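Long-range contacts in 6-pyruvoyl tetrahydrobiopterin synthase (PDB 2A0S), which belongs to the 6-pyruvoyl tetrahydropterin synthase family and is seen here as an assembly of six chains that holds zinc and biopterin: residues A21-E26 / Y67-S72; G42-L47 / S115-P120. One frame throughout, in Å; residues are numbered along the deposited sequence. Where two conformers were deposited one is given.

In the fold
From the N terminus the chain enters the long strand 20-40, whose start supplies the first half of contact 1, and turns into the short edge strand 43-44, the first half of contact 2. Strand 48-61 then runs back beside 20-40, and residues 67-72 close contact 1 at the head of helix 71-85. Beyond that helix, strand 116-120 of a small antiparallel sheet closes contact 2, so the two loops cross. Contact 1 ties one end of the five-stranded sheet to the helix start; contact 2 ties the far end, about 40 Å away between centres, to the small sheet. The biopterin beside E45 is also bonded by I69 and F71 of the fourth subunit, so both contacts contribute to one kind of intersubunit pocket.

Contact 1 of 2, residues A21-E26 / Y67-S72; sequences AELLVE and YVIDFS. With BIO (biopterin), chain D.
L23 has chi1 -94°, off a staggered value, and F71 CG lies anti to its carbonyl carbon (chi1 -84°); with these torsions the side chains cross obliquely, L23 CG 3.7 Å from F71 CZ. L23 and V68 slide past each other in opposite directions, with L23 CD1 3.8 Å from V68 CG2. L23 CD2 comes closest to I69 O, at 3.3 Å, and also touches I69 CG2 and biopterin N2. V68 CG2 also reaches A21 CB, at 3.7 Å. A forked leucine suits this place because it fills the angle between ring and turn, and the small A21 lets V68 come close.

The turn forms one side of an intersubunit biopterin pocket. I69 O accepts from its N2 at 2.8 Å and F71 N donates to its N1 at 3.1 Å, while the rings of Y67 and F71 lie over opposite faces of the pterin. E168, T134 and E135 of the second subunit complete the site. D70, the N-cap, accepts S72 N and S72 OG on OD1, which fixes the helix start.

The strand pairs with strand 48-61 and, on its other edge, with the second subunit; helix 71-85 begins at F71 and packs through K75 on V25 and L74 on I69.

Contact 2 of 2, residues G42-L47 / S115-P120; sequences GFRETL and SEYSFP. With BIO (biopterin), chain B.
Both L47 N and Y117 OH hydrogen-bond to D123 OD2 of the third subunit, so one carboxylate oxygen joins the two segments through a neighbouring chain; R44 NH2 adds only a long, weak ion pair. Between the segments themselves the polar groups lie close without bonding. The R44 chain bends at chi3 (68°), which puts its guanidinium between S115 OG, 3.1 Å above one face and offset toward the rim, and Y117 OH, at its edge. Guanidinium and tyrosine ring planes are 59° apart, and the angle at R44 NH2 is poor for a hydrogen bond. D113 holds R44 and S115: its OD2 forms a salt bridge with R44 NE and its OD1 a hydrogen bond with S115 OG.

Strand 43-44 edges the main antiparallel sheet of the T-fold, whereas strand 116-120 is the outer strand, within this chain, of a separate three-stranded sheet, and S118 is backbone-bonded to the third subunit. L47 CA and Y117 CA are 9.3 Å apart, and side chains bridge the gap. Tyrosine suits position 117, pairing a polar end with a broad apolar ring: Y117 CE2 lies 3.9 Å from L47 CB, and F37 stacks on the ring. Farther along, L47 CD2 approaches F119 CE2 at 4.2 Å. E45 leaves 42-47 away from 115-120; its OE2 accepts from I38 N and lies 2.9 Å from biopterin O9, with the side chain about 4 Å from a zinc ion.

Contact 1 of 2, residues A21-E26 / Y67-S72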
loop_
_atom_site.group_PDB
_atom_site.type_symbol
_atom_site.label_atom_id
_atom_site.label_comp_id
_atom_site.label_asym_id
_atom_site.label_seq_id
_atom_site.Cartn_x
_atom_site.Cartn_y
_atom_site.Cartn_z
ATOM N N ALA A 21 -19.648 8.977 15.090
ATOM C CA ALA A 21 -18.377 8.801 14.393
ATOM C C ALA A 21 -17.941 7.339 14.386
ATOM O O ALA A 21 -18.146 6.614 15.362
ATOM C CB ALA A 21 -17.300 9.674 15.018
ATOM N N GLU A 22 -17.347 6.917 13.274
ATOM C CA GLU A 22 -16.825 5.562 13.136
ATOM C C GLU A 22 -15.302 5.565 13.217
ATOM O O GLU A 22 -14.636 6.291 12.479
ATOM C CB GLU A 22 -17.292 4.930 11.823
ATOM C CG GLU A 22 -16.938 3.455 11.682
ATOM C CD GLU A 22 -17.407 2.857 10.370
ATOM O OE1 GLU A 22 -17.081 3.418 9.301
ATOM O OE2 GLU A 22 -18.096 1.817 10.411
ATOM N N LEU A 23 -14.763 4.750 14.119
ATOM C CA LEU A 23 -13.320 4.665 14.331
ATOM C C LEU A 23 -12.734 3.383 13.756
ATOM O O LEU A 23 -13.288 2.298 13.945
ATOM C CB LEU A 23 -12.991 4.774 15.823
ATOM C CG LEU A 23 -12.636 6.146 16.409
ATOM C CD1 LEU A 23 -13.621 7.240 16.012
ATOM C CD2 LEU A 23 -12.530 6.049 17.922
ATOM N N LEU A 24 -11.613 3.520 13.053
ATOM C CA LEU A 24 -10.914 2.380 12.469
ATOM C C LEU A 24 -9.464 2.329 12.933
ATOM O O LEU A 24 -8.733 3.320 12.843
ATOM C CB LEU A 24 -10.991 2.415 10.934
ATOM C CG LEU A 24 -10.104 1.471 10.102
ATOM C CD1 LEU A 24 -10.411 -0.005 10.358
ATOM C CD2 LEU A 24 -10.228 1.788 8.620
ATOM N N VAL A 25 -9.061 1.164 13.429
ATOM C CA VAL A 25 -7.673 0.925 13.802
ATOM C C VAL A 25 -7.107 -0.269 13.015
ATOM O O VAL A 25 -7.556 -1.408 13.174
ATOM C CB VAL A 25 -7.495 0.818 15.348
ATOM C CG1 VAL A 25 -8.133 -0.448 15.913
ATOM C CG2 VAL A 25 -6.036 0.911 15.724
ATOM N N GLU A 26 -6.138 0.017 12.148
ATOM C CA GLU A 26 -5.530 -1.000 11.290
ATOM C C GLU A 26 -4.015 -0.840 11.209
ATOM O O GLU A 26 -3.510 0.255 10.961
ATOM C CB GLU A 26 -6.159 -0.994 9.887
ATOM C CG GLU A 26 -6.128 0.352 9.156
ATOM C CD GLU A 26 -6.707 0.287 7.748
ATOM O OE1 GLU A 26 -7.107 -0.811 7.304
ATOM O OE2 GLU A 26 -6.762 1.345 7.083
ATOM N N TYR A 67 -13.021 12.315 22.020
ATOM C CA TYR A 67 -12.911 10.956 21.500
ATOM C C TYR A 67 -14.243 10.221 21.567
ATOM O O TYR A 67 -15.061 10.483 22.452
ATOM C CB TYR A 67 -11.885 10.142 22.299
ATOM C CG TYR A 67 -10.467 10.674 22.331
ATOM C CD1 TYR A 67 -9.976 11.509 21.325
ATOM C CD2 TYR A 67 -9.599 10.302 23.357
ATOM C CE1 TYR A 67 -8.667 11.981 21.360
ATOM C CE2 TYR A 67 -8.289 10.763 23.398
ATOM C CZ TYR A 67 -7.830 11.600 22.398
ATOM O OH TYR A 67 -6.534 12.054 22.437
ATOM N N VAL A 68 -14.455 9.302 20.629
ATOM C CA VAL A 68 -15.468 8.266 20.801
ATOM C C VAL A 68 -14.887 7.302 21.836
ATOM O O VAL A 68 -15.530 6.975 22.836
ATOM C CB VAL A 68 -15.774 7.517 19.478
ATOM C CG1 VAL A 68 -16.765 6.378 19.714
ATOM C CG2 VAL A 68 -16.312 8.476 18.425
ATOM N N ILE A 69 -13.652 6.877 21.573
ATOM C CA ILE A 69 -12.845 6.054 22.473
ATOM C C ILE A 69 -11.374 6.226 22.066
ATOM O O ILE A 69 -11.067 6.338 20.878
ATOM C CB ILE A 69 -13.294 4.554 22.461
ATOM C CG1 ILE A 69 -12.506 3.728 23.490
ATOM C CG2 ILE A 69 -13.211 3.956 21.050
ATOM C CD1 ILE A 69 -13.132 2.379 23.829
ATOM N N ASP A 70 -10.479 6.269 23.052
ATOM C CA ASP A 70 -9.050 6.491 22.811
ATOM C C ASP A 70 -8.437 5.383 21.947
ATOM O O ASP A 70 -8.581 4.197 22.255
ATOM C CB ASP A 70 -8.301 6.603 24.146
ATOM C CG ASP A 70 -6.974 7.342 24.025
ATOM O OD1 ASP A 70 -6.181 7.038 23.107
ATOM O OD2 ASP A 70 -6.717 8.226 24.869
ATOM N N PHE A 71 -7.761 5.786 20.869
ATOM C CA PHE A 71 -7.103 4.849 19.947
ATOM C C PHE A 71 -6.071 3.961 20.641
ATOM O O PHE A 71 -5.938 2.782 20.304
ATOM C CB PHE A 71 -6.427 5.593 18.784
ATOM C CG PHE A 71 -7.353 5.934 17.644
ATOM C CD1 PHE A 71 -7.429 7.238 17.165
ATOM C CD2 PHE A 71 -8.136 4.954 17.036
ATOM C CE1 PHE A 71 -8.281 7.568 16.111
ATOM C CE2 PHE A 71 -8.990 5.273 15.980
ATOM C CZ PHE A 71 -9.060 6.583 15.517
ATOM N N SER A 72 -5.351 4.534 21.605
ATOM C CA SER A 72 -4.305 3.827 22.346
ATOM C C SER A 72 -4.838 2.603 23.093
ATOM O O SER A 72 -4.162 1.575 23.168
ATOM C CB SER A 72 -3.602 4.774 23.321
ATOM O OG SER A 72 -4.498 5.244 24.312
HETATM N N1 BIO D . -8.038 8.754 19.981
HETATM N N2 BIO D . -10.203 8.447 19.226
HETATM C C2 BIO D . -9.050 9.107 19.171
HETATM N N3 BIO D . -8.890 10.170 18.262
HETATM C C4 BIO D . -7.666 10.855 18.214
HETATM O O4 BIO D . -7.516 11.788 17.424
HETATM C C4A BIO D . -6.637 10.460 19.069
HETATM C C8A BIO D . -6.854 9.396 19.950
HETATM N N8 BIO D . -5.871 9.009 20.780
HETATM C C7 BIO D . -4.700 9.627 20.773
HETATM C C6 BIO D . -4.463 10.688 19.896
HETATM N N5 BIO D . -5.444 11.087 19.064
HETATM C C9 BIO D . -3.094 11.405 19.898
HETATM O O9 BIO D . -3.226 12.713 19.324
HETATM C C10 BIO D . -2.004 10.624 19.136
HETATM O O10 BIO D . -2.535 10.039 17.944
HETATM C C11 BIO D . -1.344 9.561 20.021
#

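Contact 2 of 2, residues G42-L47 / S115-P120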
loop_
_atom_site.group_PDB
_atom_site.type_symbol
_atom_site.label_atom_id
_atom_site.label_comp_id
_atom_site.label_asym_id
_atom_site.label_seq_id
_atom_site.Cartn_x
_atom_site.Cartn_y
_atom_site.Cartn_z
ATOM N N GLY A 42 -15.510 -34.220 3.639
ATOM C CA GLY A 42 -15.100 -34.530 2.271
ATOM C C GLY A 42 -13.925 -33.730 1.734
ATOM O O GLY A 42 -13.533 -33.905 0.579
ATOM N N PHE A 43 -13.358 -32.854 2.565
ATOM C CA PHE A 43 -12.249 -31.999 2.140
ATOM C C PHE A 43 -11.197 -31.789 3.226
ATOM O O PHE A 43 -11.521 -31.519 4.386
ATOM C CB PHE A 43 -12.771 -30.645 1.636
ATOM C CG PHE A 43 -11.686 -29.690 1.204
ATOM C CD1 PHE A 43 -11.149 -29.756 -0.079
ATOM C CD2 PHE A 43 -11.208 -28.717 2.081
ATOM C CE1 PHE A 43 -10.147 -28.871 -0.481
ATOM C CE2 PHE A 43 -10.208 -27.829 1.690
ATOM C CZ PHE A 43 -9.676 -27.906 0.406
ATOM N N ARG A 44 -9.935 -31.905 2.825
ATOM C CA ARG A 44 -8.804 -31.608 3.692
ATOM C C ARG A 44 -7.654 -31.036 2.868
ATOM O O ARG A 44 -7.316 -31.566 1.808
ATOM C CB ARG A 44 -8.349 -32.864 4.435
ATOM C CG ARG A 44 -7.262 -32.610 5.461
ATOM C CD ARG A 44 -6.592 -33.896 5.896
ATOM N NE ARG A 44 -5.802 -34.526 4.840
ATOM C CZ ARG A 44 -4.531 -34.237 4.572
ATOM N NH1 ARG A 44 -3.902 -34.871 3.593
ATOM N NH2 ARG A 44 -3.888 -33.314 5.272
ATOM N N GLU A 45 -7.063 -29.950 3.357
ATOM C CA GLU A 45 -5.895 -29.355 2.707
ATOM C C GLU A 45 -4.615 -29.613 3.501
ATOM O O GLU A 45 -4.663 -29.981 4.679
ATOM C CB GLU A 45 -6.104 -27.855 2.458
ATOM C CG GLU A 45 -6.194 -26.999 3.717
ATOM C CD GLU A 45 -6.614 -25.565 3.437
ATOM O OE1 GLU A 45 -7.007 -25.255 2.292
ATOM O OE2 GLU A 45 -6.554 -24.743 4.375
ATOM N N THR A 46 -3.475 -29.422 2.844
ATOM C CA THR A 46 -2.175 -29.639 3.470
ATOM C C THR A 46 -1.844 -28.531 4.466
ATOM O O THR A 46 -2.368 -27.416 4.369
ATOM C CB THR A 46 -1.045 -29.739 2.423
ATOM O OG1 THR A 46 -1.081 -28.588 1.572
ATOM C CG2 THR A 46 -1.199 -30.999 1.577
ATOM N N LEU A 47 -0.976 -28.853 5.422
ATOM C CA LEU A 47 -0.501 -27.890 6.409
ATOM C C LEU A 47 0.238 -26.732 5.743
ATOM O O LEU A 47 1.124 -26.937 4.911
ATOM C CB LEU A 47 0.403 -28.577 7.439
ATOM C CG LEU A 47 1.047 -27.715 8.535
ATOM C CD1 LEU A 47 0.010 -27.197 9.523
ATOM C CD2 LEU A 47 2.124 -28.503 9.257
ATOM N N SER A 115 -4.703 -39.418 7.435
ATOM C CA SER A 115 -3.444 -38.685 7.567
ATOM C C SER A 115 -3.240 -38.248 9.020
ATOM O O SER A 115 -4.197 -37.866 9.701
ATOM C CB SER A 115 -3.393 -37.493 6.609
ATOM O OG SER A 115 -4.479 -36.615 6.824
ATOM N N GLU A 116 -1.994 -38.315 9.483
ATOM C CA GLU A 116 -1.667 -38.065 10.886
ATOM C C GLU A 116 -0.715 -36.888 11.075
ATOM O O GLU A 116 0.287 -36.762 10.365
ATOM C CB GLU A 116 -1.070 -39.320 11.531
ATOM C CG GLU A 116 -2.061 -40.454 11.742
ATOM C CD GLU A 116 -1.396 -41.750 12.177
ATOM O OE1 GLU A 116 -0.460 -42.212 11.487
ATOM O OE2 GLU A 116 -1.819 -42.316 13.205
ATOM N N TYR A 117 -1.041 -36.035 12.042
ATOM C CA TYR A 117 -0.180 -34.925 12.444
ATOM C C TYR A 117 0.150 -35.074 13.923
ATOM O O TYR A 117 -0.645 -35.620 14.690
ATOM C CB TYR A 117 -0.874 -33.579 12.226
ATOM C CG TYR A 117 -1.211 -33.261 10.790
ATOM C CD1 TYR A 117 -2.383 -33.743 10.206
ATOM C CD2 TYR A 117 -0.372 -32.459 10.019
ATOM C CE1 TYR A 117 -2.703 -33.449 8.889
ATOM C CE2 TYR A 117 -0.685 -32.153 8.701
ATOM C CZ TYR A 117 -1.851 -32.654 8.144
ATOM O OH TYR A 117 -2.170 -32.363 6.841
ATOM N N SER A 118 1.321 -34.586 14.322
ATOM C CA SER A 118 1.684 -34.530 15.734
ATOM C C SER A 118 2.505 -33.282 16.029
ATOM O O SER A 118 3.583 -33.092 15.463
ATOM C CB SER A 118 2.436 -35.795 16.162
ATOM O OG SER A 118 2.611 -35.833 17.570
ATOM N N PHE A 119 1.972 -32.425 16.898
ATOM C CA PHE A 119 2.663 -31.211 17.327
ATOM C C PHE A 119 2.773 -31.191 18.846
ATOM O O PHE A 119 1.881 -31.699 19.530
ATOM C CB PHE A 119 1.907 -29.943 16.897
ATOM C CG PHE A 119 1.361 -29.976 15.494
ATOM C CD1 PHE A 119 -0.005 -29.843 15.272
ATOM C CD2 PHE A 119 2.204 -30.108 14.397
ATOM C CE1 PHE A 119 -0.526 -29.855 13.979
ATOM C CE2 PHE A 119 1.685 -30.125 13.100
ATOM C CZ PHE A 119 0.320 -29.996 12.893
ATOM N N PRO A 120 3.851 -30.587 19.387
ATOM C CA PRO A 120 3.884 -30.314 20.823
ATOM C C PRO A 120 2.703 -29.428 21.214
ATOM O O PRO A 120 2.315 -28.547 20.441
ATOM C CB PRO A 120 5.198 -29.549 21.007
ATOM C CG PRO A 120 6.041 -29.956 19.849
ATOM C CD PRO A 120 5.083 -30.138 18.714
HETATM N N1 BIO B . -12.560 -19.475 1.859
HETATM N N2 BIO B . -14.339 -18.232 2.662
HETATM C C2 BIO B . -13.131 -18.757 2.843
HETATM N N3 BIO B . -12.451 -18.560 4.059
HETATM C C4 BIO B . -11.176 -19.118 4.234
HETATM O O4 BIO B . -10.574 -18.953 5.294
HETATM C C4A BIO B . -10.615 -19.856 3.191
HETATM C C8A BIO B . -11.337 -20.018 2.005
HETATM N N8 BIO B . -10.806 -20.728 0.995
HETATM C C7 BIO B . -9.607 -21.277 1.114
HETATM C C6 BIO B . -8.868 -21.121 2.289
HETATM N N5 BIO B . -9.394 -20.415 3.309
HETATM C C9 BIO B . -7.472 -21.769 2.418
HETATM O O9 BIO B . -7.126 -21.914 3.804
HETATM C C10 BIO B . -6.367 -20.968 1.701
HETATM O O10 BIO B . -6.555 -19.562 1.887
HETATM C C11 BIO B . -6.288 -21.319 0.210
#